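Local atomic coordinates of major capsid protein (Faustovirus, PDB entry 5J7O), a protein that builds the capsid shell of a large double-stranded DNA virus as a trimer of double jelly-roll subunits. Residues B[50-54]-B[55-59]; B[314-317]-B[318-321]; B[404-407]-B[408-412]; B[570-573]-B[574-577]. All coordinates share one frame; numbering follows the deposited sequence.

Overall arrangement
The four contacts are local, met in series along the chain: a helix exit, two stretches with type II turns, and a short helix. Contact 1, on the N-terminal arm some 47 Å from the centre of the chain, reaches both other subunits and a bound peptide. Contacts 2 and 3 are the nearest pair, with centres 19 Å and nearest atoms about 6 Å apart; helix 403-412 meets the third subunit, whereas residues 314-321 touch no other protein chain. Contact 4 lies about 15 Å from contact 3 and 17 Å from contact 1 by nearest atoms. Its Leu573 packs on Leu58 of the second subunit, and Leu58 of contact 1 on Leu573 of the third, so these regions meet between subunits.

Contact 1 (B[50-54]-B[55-59]); sequences DIERT and HILLI
The imidazole of His55 and the hydroxyl of Thr54 meet as neighbours at the exit of helix 48-52. Thr54 OG1 lies in the plane of the ring, at its edge, 2.7 Å from His55 ND1, a hydrogen bond in which either atom may be the donor. Two torsions bring them together: Thr54 OG1 stands between its own backbone N and carbonyl carbon (chi1 65°), and His55 CG is anti to its carbonyl carbon (chi1 -73°), which sets the ring beside its backbone N, on the side of Thr54. The other ring nitrogen, NE2, bonds to the carbonyl of Ala21, so both ring nitrogens are engaged, which should fix the ring's rotation. In the backbone, His55 N reaches Ile51 O at 3.1 Å in a nearly straight bond (173° at the hydrogen), while Thr54 N bonds the same oxygen from the opposite face of the carbonyl plane. This shared acceptor lies where helix 48-52 gives way to loop on the N-terminal arm, and the chain then runs extended from His55 to Leu57. His55 O lies 3.0 Å from Glu52 CA in a CH...O contact. Leu57 points back toward the helix, where Leu57 CD1 rests 3.7 Å from Glu52 CG, the two side chains crossing at about a right angle. Ile51 packs on Leu25 and Ile29 of helix 22-38, and Leu25 also touches the histidine. Lys64 of the second subunit bonds to the carbonyl of Glu52, and Pro65 of that subunit packs against His55.

Contact 2 (B[314-317]-B[318-321]); sequences SIPY and GQRF
A type II beta turn, Pro316 to Gln319, leads the chain into strand 320-326, and the side chain of Arg320 folds back across it. Gly318 sits at the third position with a positive phi, where a CB would be jammed against the carbonyl of Tyr317. Arg320 leaves its backbone with CG between N and the carbonyl carbon (chi1 52°) and then runs extended, which carries its CD past Pro316 O at 3.3 Å. At the tip, Arg320 NH1 donates to Ile315 O over 3.0 Å, meeting that carbonyl almost end-on, although the bond is bent to 141° at the hydrogen. One face of the guanidinium lies 3.7 Å from Tyr317 CA, and the tyrosine ring plane is inclined 60° to it, with Arg320 NE near the ring edge. Lower on the chain, Arg320 CB packs against Ile315 CG2 at 3.8 Å. On the flank of the turn, Gln319 OE1 lies 3.1 Å from Pro316 CD. NE of the arginine bonds to the carbonyl of Ile93, just beyond strand 88-92, and NH1 also to Ser312, while Ile315 packs on Phe191 and Val193 of strand 186-193.

Contact 3 (B[404-407]-B[408-412]); sequences EIHD and IYIKR
Ile410 lays its CD1 methyl over one face of the His406 imidazole, one helical turn back, at 3.5 Å from His406 CD2. Each partner contributes a torsion to this fit. His406 extends its ring away from the backbone N (chi1 177°), and Ile410 CG1 bends its terminal methyl back (chi2 67°) until CD1 also lies 3.1 Å from the carbonyl oxygen His406 O. A weak bond of 3.4 Å runs from His406 ND1 to Asp407 OD1 and may help steady the ring. One residue further on, Lys411 runs extended, and its CG approaches Asp407 O at 3.1 Å; the ammonium and carboxylate stay apart, with Lys411 NZ 4.9 Å from Asp407 OD2, a distance at which the opposite charges probably attract only modestly. These positions are set by the backbone. Ile410 N bonds to His406 O at 3.0 Å, Tyr409 N to Ile405 O and Lys411 N to Asp407 O. Further out lies the third subunit: its Ser61 N bonds to Tyr409 OH, its Asp43 forms a salt bridge with Arg412, and its Pro46 packs on Ile408. With its run of i to i+4 bonds, this is a short alpha-helix joining strands 389-401 and 415-428, set at a subunit interface of the double jelly-roll trimer.

Contact 4 (B[570-573]-B[574-577]); sequences NFCL and YPGT
Leu573 and Tyr574 are neighbours in sequence, yet the tyrosine ring folds back over its predecessor: Leu573 CB stands 3.9 Å from the centroid of the Tyr574 ring, 29° off its normal, a CH-pi contact over the face. The ring can do this because Tyr574 CG is anti to its carbonyl carbon (chi1 -54°), beside the backbone N, which leaves the carbonyl carbon Leu573 C 3.3 Å from Tyr574 CG, over a face of the Tyr574 ring. The sulfur of Cys572, placed between N and carbonyl carbon by chi1 65°, settles against the Pro575 ring, with Cys572 SG 3.7 Å from Pro575 CD. The amide of Asn570 also meets the Pro575 ring, Asn570 ND2 lying 4.0 Å from Pro575 CD, and its oxygen OD1 accepts from Cys572 N at 2.9 Å, an Asx turn in which the donor lies well above the carbonyl plane. A weak bond from Asn570 ND2 to Cys572 O also holds the amide. Pro575 takes the second position of a type II beta turn from Tyr574 to Thr577, whose Tyr574 O accepts from both the backbone N and, at 2.8 Å, the hydroxyl OG1 of Thr577. The loop follows strand 567-570 and leads toward helix 586-589; the carbonyl of Cys572 accepts a hydrogen bond from the hydroxyl of Tyr71 of the third subunit, Cys572 and Pro575 pack on Phe446 of strand 444-453, and backbone bonds tie Phe571 to Glu445 of that strand.

Contact 1 (B[50-54]-B[55-59])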
loop_
_atom_site.group_PDB
_atom_site.type_symbol
_atom_site.label_atom_id
_atom_site.label_comp_id
_atom_site.label_asym_id
_atom_site.label_seq_id
_atom_site.Cartn_x
_atom_site.Cartn_y
_atom_site.Cartn_z
ATOM N N ASP B 50 -33.472 28.307 18.203
ATOM C CA ASP B 50 -33.341 28.975 19.497
ATOM C C ASP B 50 -32.296 28.292 20.371
ATOM O O ASP B 50 -31.493 28.963 21.031
ATOM C CB ASP B 50 -34.689 29.011 20.220
ATOM C CG ASP B 50 -35.661 29.995 19.603
ATOM O OD1 ASP B 50 -36.873 29.697 19.579
ATOM O OD2 ASP B 50 -35.214 31.067 19.148
ATOM N N ILE B 51 -32.293 26.957 20.395
ATOM C CA ILE B 51 -31.282 26.233 21.158
ATOM C C ILE B 51 -29.903 26.440 20.547
ATOM O O ILE B 51 -28.926 26.709 21.257
ATOM C CB ILE B 51 -31.638 24.737 21.244
ATOM C CG1 ILE B 51 -33.023 24.539 21.863
ATOM C CG2 ILE B 51 -30.581 23.975 22.038
ATOM C CD1 ILE B 51 -33.159 25.108 23.253
ATOM N N GLU B 52 -29.804 26.337 19.222
ATOM C CA GLU B 52 -28.505 26.352 18.559
ATOM C C GLU B 52 -27.840 27.724 18.554
ATOM O O GLU B 52 -26.693 27.824 18.102
ATOM C CB GLU B 52 -28.640 25.821 17.132
ATOM C CG GLU B 52 -28.915 24.325 17.087
ATOM C CD GLU B 52 -28.670 23.715 15.722
ATOM O OE1 GLU B 52 -29.588 23.751 14.876
ATOM O OE2 GLU B 52 -27.554 23.202 15.495
ATOM N N ARG B 53 -28.502 28.773 19.049
ATOM C CA ARG B 53 -27.821 30.053 19.210
ATOM C C ARG B 53 -26.707 29.977 20.248
ATOM O O ARG B 53 -25.809 30.825 20.240
ATOM C CB ARG B 53 -28.821 31.151 19.588
ATOM C CG ARG B 53 -30.022 31.229 18.662
ATOM C CD ARG B 53 -30.705 32.590 18.675
ATOM N NE ARG B 53 -30.797 33.173 20.008
ATOM C CZ ARG B 53 -30.286 34.355 20.339
ATOM N NH1 ARG B 53 -29.654 35.083 19.428
ATOM N NH2 ARG B 53 -30.415 34.816 21.576
ATOM N N THR B 54 -26.746 28.983 21.134
ATOM C CA THR B 54 -25.691 28.757 22.117
ATOM C C THR B 54 -25.110 27.353 22.065
ATOM O O THR B 54 -23.889 27.195 22.138
ATOM C CB THR B 54 -26.211 29.026 23.541
ATOM O OG1 THR B 54 -27.235 28.078 23.867
ATOM C CG2 THR B 54 -26.774 30.435 23.651
ATOM N N HIS B 55 -25.948 26.327 21.936
ATOM C CA HIS B 55 -25.509 24.942 22.031
ATOM C C HIS B 55 -25.571 24.247 20.678
ATOM O O HIS B 55 -26.448 24.522 19.857
ATOM C CB HIS B 55 -26.357 24.169 23.045
ATOM C CG HIS B 55 -26.071 24.528 24.468
ATOM N ND1 HIS B 55 -26.470 25.720 25.032
ATOM C CD2 HIS B 55 -25.417 23.853 25.443
ATOM C CE1 HIS B 55 -26.078 25.763 26.293
ATOM N NE2 HIS B 55 -25.438 24.641 26.568
ATOM N N ILE B 56 -24.632 23.329 20.457
ATOM C CA ILE B 56 -24.567 22.547 19.226
ATOM C C ILE B 56 -25.284 21.223 19.449
ATOM O O ILE B 56 -25.142 20.593 20.505
ATOM C CB ILE B 56 -23.106 22.340 18.774
ATOM C CG1 ILE B 56 -22.460 23.667 18.372
ATOM C CG2 ILE B 56 -23.013 21.325 17.649
ATOM C CD1 ILE B 56 -20.963 23.574 18.174
ATOM N N LEU B 57 -26.073 20.808 18.460
ATOM C CA LEU B 57 -26.882 19.596 18.545
ATOM C C LEU B 57 -26.174 18.476 17.790
ATOM O O LEU B 57 -26.098 18.500 16.558
ATOM C CB LEU B 57 -28.281 19.840 17.982
ATOM C CG LEU B 57 -29.184 20.740 18.826
ATOM C CD1 LEU B 57 -30.433 21.126 18.052
ATOM C CD2 LEU B 57 -29.555 20.040 20.123
ATOM N N LEU B 58 -25.661 17.494 18.533
ATOM C CA LEU B 58 -24.949 16.385 17.910
ATOM C C LEU B 58 -25.884 15.443 17.164
ATOM O O LEU B 58 -25.434 14.737 16.254
ATOM C CB LEU B 58 -24.149 15.624 18.966
ATOM C CG LEU B 58 -23.010 16.449 19.568
ATOM C CD1 LEU B 58 -22.420 15.769 20.791
ATOM C CD2 LEU B 58 -21.933 16.709 18.523
ATOM N N ILE B 59 -27.163 15.414 17.522
ATOM C CA ILE B 59 -28.184 14.707 16.757
ATOM C C ILE B 59 -28.973 15.773 16.007
ATOM O O ILE B 59 -29.799 16.479 16.592
ATOM C CB ILE B 59 -29.092 13.858 17.653
ATOM C CG1 ILE B 59 -28.264 13.084 18.678
ATOM C CG2 ILE B 59 -29.920 12.898 16.810
ATOM C CD1 ILE B 59 -27.320 12.073 18.068
#

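Contact 2 (B[314-317]-B[318-321])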
loop_
_atom_site.group_PDB
_atom_site.type_symbol
_atom_site.label_atom_id
_atom_site.label_comp_id
_atom_site.label_asym_id
_atom_site.label_seq_id
_atom_site.Cartn_x
_atom_site.Cartn_y
_atom_site.Cartn_z
ATOM N N SER B 314 -19.335 35.037 -18.674
ATOM C CA SER B 314 -18.202 35.861 -18.265
ATOM C C SER B 314 -16.960 35.630 -19.116
ATOM O O SER B 314 -16.112 36.526 -19.203
ATOM C CB SER B 314 -17.873 35.617 -16.791
ATOM O OG SER B 314 -17.392 34.302 -16.584
ATOM N N ILE B 315 -16.820 34.460 -19.723
ATOM C CA ILE B 315 -15.795 34.202 -20.722
ATOM C C ILE B 315 -16.495 33.832 -22.025
ATOM O O ILE B 315 -16.876 32.679 -22.233
ATOM C CB ILE B 315 -14.819 33.100 -20.270
ATOM C CG1 ILE B 315 -14.058 33.562 -19.024
ATOM C CG2 ILE B 315 -13.840 32.760 -21.386
ATOM C CD1 ILE B 315 -12.848 32.718 -18.684
ATOM N N PRO B 316 -16.701 34.801 -22.917
ATOM C CA PRO B 316 -17.563 34.577 -24.084
ATOM C C PRO B 316 -17.088 33.451 -24.990
ATOM O O PRO B 316 -15.903 33.114 -25.049
ATOM C CB PRO B 316 -17.516 35.925 -24.812
ATOM C CG PRO B 316 -17.272 36.913 -23.728
ATOM C CD PRO B 316 -16.392 36.227 -22.720
ATOM N N TYR B 317 -18.050 32.877 -25.708
ATOM C CA TYR B 317 -17.790 31.831 -26.686
ATOM C C TYR B 317 -17.137 32.419 -27.932
ATOM O O TYR B 317 -17.374 33.571 -28.303
ATOM C CB TYR B 317 -19.106 31.130 -27.038
ATOM C CG TYR B 317 -19.023 30.047 -28.090
ATOM C CD1 TYR B 317 -18.119 29.000 -27.976
ATOM C CD2 TYR B 317 -19.885 30.052 -29.180
ATOM C CE1 TYR B 317 -18.057 28.003 -28.933
ATOM C CE2 TYR B 317 -19.832 29.061 -30.140
ATOM C CZ TYR B 317 -18.917 28.039 -30.011
ATOM O OH TYR B 317 -18.862 27.049 -30.966
ATOM N N GLY B 318 -16.296 31.612 -28.579
ATOM C CA GLY B 318 -15.559 32.046 -29.746
ATOM C C GLY B 318 -14.199 32.641 -29.456
ATOM O O GLY B 318 -13.407 32.822 -30.390
ATOM N N GLN B 319 -13.904 32.957 -28.193
ATOM C CA GLN B 319 -12.607 33.485 -27.791
ATOM C C GLN B 319 -12.006 32.675 -26.648
ATOM O O GLN B 319 -11.072 33.141 -25.987
ATOM C CB GLN B 319 -12.730 34.957 -27.393
ATOM C CG GLN B 319 -14.044 35.287 -26.703
ATOM C CD GLN B 319 -14.024 36.637 -26.018
ATOM O OE1 GLN B 319 -14.115 36.723 -24.793
ATOM N NE2 GLN B 319 -13.916 37.700 -26.805
ATOM N N ARG B 320 -12.527 31.475 -26.403
ATOM C CA ARG B 320 -12.072 30.608 -25.325
ATOM C C ARG B 320 -11.624 29.278 -25.916
ATOM O O ARG B 320 -12.355 28.664 -26.702
ATOM C CB ARG B 320 -13.183 30.399 -24.290
ATOM C CG ARG B 320 -14.506 29.931 -24.882
ATOM C CD ARG B 320 -15.639 30.015 -23.874
ATOM N NE ARG B 320 -16.776 29.190 -24.271
ATOM C CZ ARG B 320 -17.958 29.202 -23.662
ATOM N NH1 ARG B 320 -18.163 30.008 -22.628
ATOM N NH2 ARG B 320 -18.934 28.413 -24.089
ATOM N N PHE B 321 -10.422 28.839 -25.548
ATOM C CA PHE B 321 -9.848 27.644 -26.145
ATOM C C PHE B 321 -9.032 26.882 -25.113
ATOM O O PHE B 321 -8.532 27.457 -24.142
ATOM C CB PHE B 321 -8.952 27.979 -27.344
ATOM C CG PHE B 321 -9.655 28.715 -28.444
ATOM C CD1 PHE B 321 -10.322 28.024 -29.442
ATOM C CD2 PHE B 321 -9.643 30.100 -28.487
ATOM C CE1 PHE B 321 -10.966 28.700 -30.459
ATOM C CE2 PHE B 321 -10.286 30.781 -29.501
ATOM C CZ PHE B 321 -10.948 30.080 -30.489
#

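Contact 3 (B[404-407]-B[408-412])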
loop_
_atom_site.group_PDB
_atom_site.type_symbol
_atom_site.label_atom_id
_atom_site.label_comp_id
_atom_site.label_asym_id
_atom_site.label_seq_id
_atom_site.Cartn_x
_atom_site.Cartn_y
_atom_site.Cartn_z
ATOM N N GLU B 404 -33.517 32.308 -12.678
ATOM C CA GLU B 404 -33.618 33.336 -11.647
ATOM C C GLU B 404 -32.318 33.461 -10.863
ATOM O O GLU B 404 -31.826 34.572 -10.631
ATOM C CB GLU B 404 -34.786 33.030 -10.707
ATOM C CG GLU B 404 -36.155 33.038 -11.372
ATOM C CD GLU B 404 -36.489 31.724 -12.052
ATOM O OE1 GLU B 404 -37.631 31.579 -12.537
ATOM O OE2 GLU B 404 -35.614 30.833 -12.099
ATOM N N ILE B 405 -31.747 32.331 -10.445
ATOM C CA ILE B 405 -30.501 32.370 -9.686
ATOM C C ILE B 405 -29.327 32.731 -10.589
ATOM O O ILE B 405 -28.353 33.346 -10.136
ATOM C CB ILE B 405 -30.284 31.026 -8.964
ATOM C CG1 ILE B 405 -31.380 30.810 -7.921
ATOM C CG2 ILE B 405 -28.922 30.977 -8.293
ATOM C CD1 ILE B 405 -31.366 31.834 -6.806
ATOM N N HIS B 406 -29.401 32.379 -11.875
ATOM C CA HIS B 406 -28.316 32.707 -12.796
ATOM C C HIS B 406 -28.124 34.215 -12.906
ATOM O O HIS B 406 -27.016 34.727 -12.708
ATOM C CB HIS B 406 -28.586 32.098 -14.173
ATOM C CG HIS B 406 -27.549 32.445 -15.196
ATOM N ND1 HIS B 406 -27.763 33.375 -16.190
ATOM C CD2 HIS B 406 -26.285 31.991 -15.373
ATOM C CE1 HIS B 406 -26.679 33.476 -16.938
ATOM N NE2 HIS B 406 -25.767 32.648 -16.464
ATOM N N ASP B 407 -29.197 34.948 -13.214
ATOM C CA ASP B 407 -29.073 36.394 -13.363
ATOM C C ASP B 407 -28.713 37.075 -12.048
ATOM O O ASP B 407 -28.027 38.102 -12.056
ATOM C CB ASP B 407 -30.363 36.984 -13.931
ATOM C CG ASP B 407 -30.572 36.625 -15.390
ATOM O OD1 ASP B 407 -29.609 36.170 -16.040
ATOM O OD2 ASP B 407 -31.703 36.810 -15.888
ATOM N N ILE B 408 -29.152 36.524 -10.915
ATOM C CA ILE B 408 -28.803 37.112 -9.624
ATOM C C ILE B 408 -27.320 36.913 -9.332
ATOM O O ILE B 408 -26.623 37.843 -8.909
ATOM C CB ILE B 408 -29.682 36.520 -8.509
ATOM C CG1 ILE B 408 -31.129 36.997 -8.657
ATOM C CG2 ILE B 408 -29.132 36.892 -7.138
ATOM C CD1 ILE B 408 -32.081 36.355 -7.675
ATOM N N TYR B 409 -26.816 35.698 -9.560
ATOM C CA TYR B 409 -25.422 35.392 -9.254
ATOM C C TYR B 409 -24.474 36.187 -10.143
ATOM O O TYR B 409 -23.484 36.752 -9.663
ATOM C CB TYR B 409 -25.179 33.889 -9.409
ATOM C CG TYR B 409 -23.808 33.419 -8.975
ATOM C CD1 TYR B 409 -23.551 33.102 -7.649
ATOM C CD2 TYR B 409 -22.777 33.276 -9.896
ATOM C CE1 TYR B 409 -22.304 32.664 -7.248
ATOM C CE2 TYR B 409 -21.526 32.840 -9.504
ATOM C CZ TYR B 409 -21.295 32.535 -8.179
ATOM O OH TYR B 409 -20.051 32.099 -7.784
ATOM N N ILE B 410 -24.763 36.244 -11.444
ATOM C CA ILE B 410 -23.891 36.958 -12.373
ATOM C C ILE B 410 -23.882 38.454 -12.065
ATOM O O ILE B 410 -22.869 39.134 -12.282
ATOM C CB ILE B 410 -24.320 36.658 -13.826
ATOM C CG1 ILE B 410 -23.641 35.382 -14.341
ATOM C CG2 ILE B 410 -24.003 37.818 -14.758
ATOM C CD1 ILE B 410 -24.084 34.099 -13.666
ATOM N N LYS B 411 -24.977 38.984 -11.522
ATOM C CA LYS B 411 -25.066 40.400 -11.184
ATOM C C LYS B 411 -24.532 40.731 -9.794
ATOM O O LYS B 411 -24.431 41.916 -9.459
ATOM C CB LYS B 411 -26.520 40.880 -11.280
ATOM C CG LYS B 411 -27.064 40.986 -12.696
ATOM C CD LYS B 411 -28.565 41.244 -12.685
ATOM C CE LYS B 411 -29.158 41.156 -14.083
ATOM N NZ LYS B 411 -30.644 41.271 -14.066
ATOM N N ARG B 412 -24.185 39.732 -8.980
ATOM C CA ARG B 412 -23.829 39.982 -7.588
ATOM C C ARG B 412 -22.527 39.342 -7.123
ATOM O O ARG B 412 -21.958 39.822 -6.135
ATOM C CB ARG B 412 -24.958 39.513 -6.656
ATOM C CG ARG B 412 -26.202 40.386 -6.705
ATOM C CD ARG B 412 -26.334 41.231 -5.449
ATOM N NE ARG B 412 -27.358 42.263 -5.588
ATOM C CZ ARG B 412 -27.097 43.553 -5.775
ATOM N NH1 ARG B 412 -25.841 43.976 -5.837
ATOM N NH2 ARG B 412 -28.090 44.423 -5.893
#

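Contact 4 (B[570-573]-B[574-577])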
loop_
_atom_site.group_PDB
_atom_site.type_symbol
_atom_site.label_atom_id
_atom_site.label_comp_id
_atom_site.label_asym_id
_atom_site.label_seq_id
_atom_site.Cartn_x
_atom_site.Cartn_y
_atom_site.Cartn_z
ATOM N N ASN B 570 5.930 26.033 1.712
ATOM C CA ASN B 570 4.576 26.444 2.060
ATOM C C ASN B 570 4.563 27.842 2.667
ATOM O O ASN B 570 5.448 28.204 3.448
ATOM C CB ASN B 570 3.947 25.449 3.037
ATOM C CG ASN B 570 2.503 25.778 3.353
ATOM O OD1 ASN B 570 1.840 26.504 2.613
ATOM N ND2 ASN B 570 2.005 25.240 4.460
ATOM N N PHE B 571 3.540 28.622 2.306
ATOM C CA PHE B 571 3.352 29.965 2.841
ATOM C C PHE B 571 1.918 30.212 3.297
ATOM O O PHE B 571 1.584 31.347 3.660
ATOM C CB PHE B 571 3.756 31.021 1.806
ATOM C CG PHE B 571 5.112 30.794 1.211
ATOM C CD1 PHE B 571 6.256 31.144 1.909
ATOM C CD2 PHE B 571 5.245 30.232 -0.047
ATOM C CE1 PHE B 571 7.507 30.938 1.362
ATOM C CE2 PHE B 571 6.493 30.023 -0.599
ATOM C CZ PHE B 571 7.626 30.376 0.107
ATOM N N CYS B 572 1.066 29.192 3.280
ATOM C CA CYS B 572 -0.301 29.299 3.765
ATOM C C CYS B 572 -0.557 28.201 4.788
ATOM O O CYS B 572 0.193 27.226 4.886
ATOM C CB CYS B 572 -1.321 29.202 2.621
ATOM S SG CYS B 572 -1.349 27.604 1.781
ATOM N N LEU B 573 -1.633 28.371 5.556
ATOM C CA LEU B 573 -1.949 27.407 6.603
ATOM C C LEU B 573 -2.637 26.164 6.060
ATOM O O LEU B 573 -2.486 25.079 6.633
ATOM C CB LEU B 573 -2.826 28.055 7.675
ATOM C CG LEU B 573 -2.140 29.035 8.627
ATOM C CD1 LEU B 573 -3.142 29.601 9.619
ATOM C CD2 LEU B 573 -0.990 28.353 9.351
ATOM N N TYR B 574 -3.391 26.288 4.971
ATOM C CA TYR B 574 -4.196 25.184 4.445
ATOM C C TYR B 574 -4.037 25.098 2.935
ATOM O O TYR B 574 -4.947 25.448 2.173
ATOM C CB TYR B 574 -5.663 25.355 4.845
ATOM C CG TYR B 574 -5.836 25.532 6.333
ATOM C CD1 TYR B 574 -5.751 24.446 7.191
ATOM C CD2 TYR B 574 -6.062 26.787 6.882
ATOM C CE1 TYR B 574 -5.897 24.600 8.554
ATOM C CE2 TYR B 574 -6.211 26.951 8.245
ATOM C CZ TYR B 574 -6.128 25.854 9.075
ATOM O OH TYR B 574 -6.275 26.010 10.434
ATOM N N PRO B 575 -2.885 24.622 2.464
ATOM C CA PRO B 575 -2.725 24.376 1.022
ATOM C C PRO B 575 -3.707 23.318 0.547
ATOM O O PRO B 575 -3.760 22.207 1.081
ATOM C CB PRO B 575 -1.269 23.905 0.906
ATOM C CG PRO B 575 -0.931 23.380 2.259
ATOM C CD PRO B 575 -1.685 24.239 3.227
ATOM N N GLY B 576 -4.499 23.676 -0.458
ATOM C CA GLY B 576 -5.532 22.804 -0.994
ATOM C C GLY B 576 -6.951 23.282 -0.771
ATOM O O GLY B 576 -7.883 22.687 -1.340
ATOM N N THR B 577 -7.171 24.320 0.030
ATOM C CA THR B 577 -8.498 24.858 0.278
ATOM C C THR B 577 -8.697 26.148 -0.508
ATOM O O THR B 577 -7.742 26.869 -0.806
ATOM C CB THR B 577 -8.710 25.120 1.770
ATOM O OG1 THR B 577 -7.688 26.002 2.249
ATOM C CG2 THR B 577 -8.651 23.815 2.550
#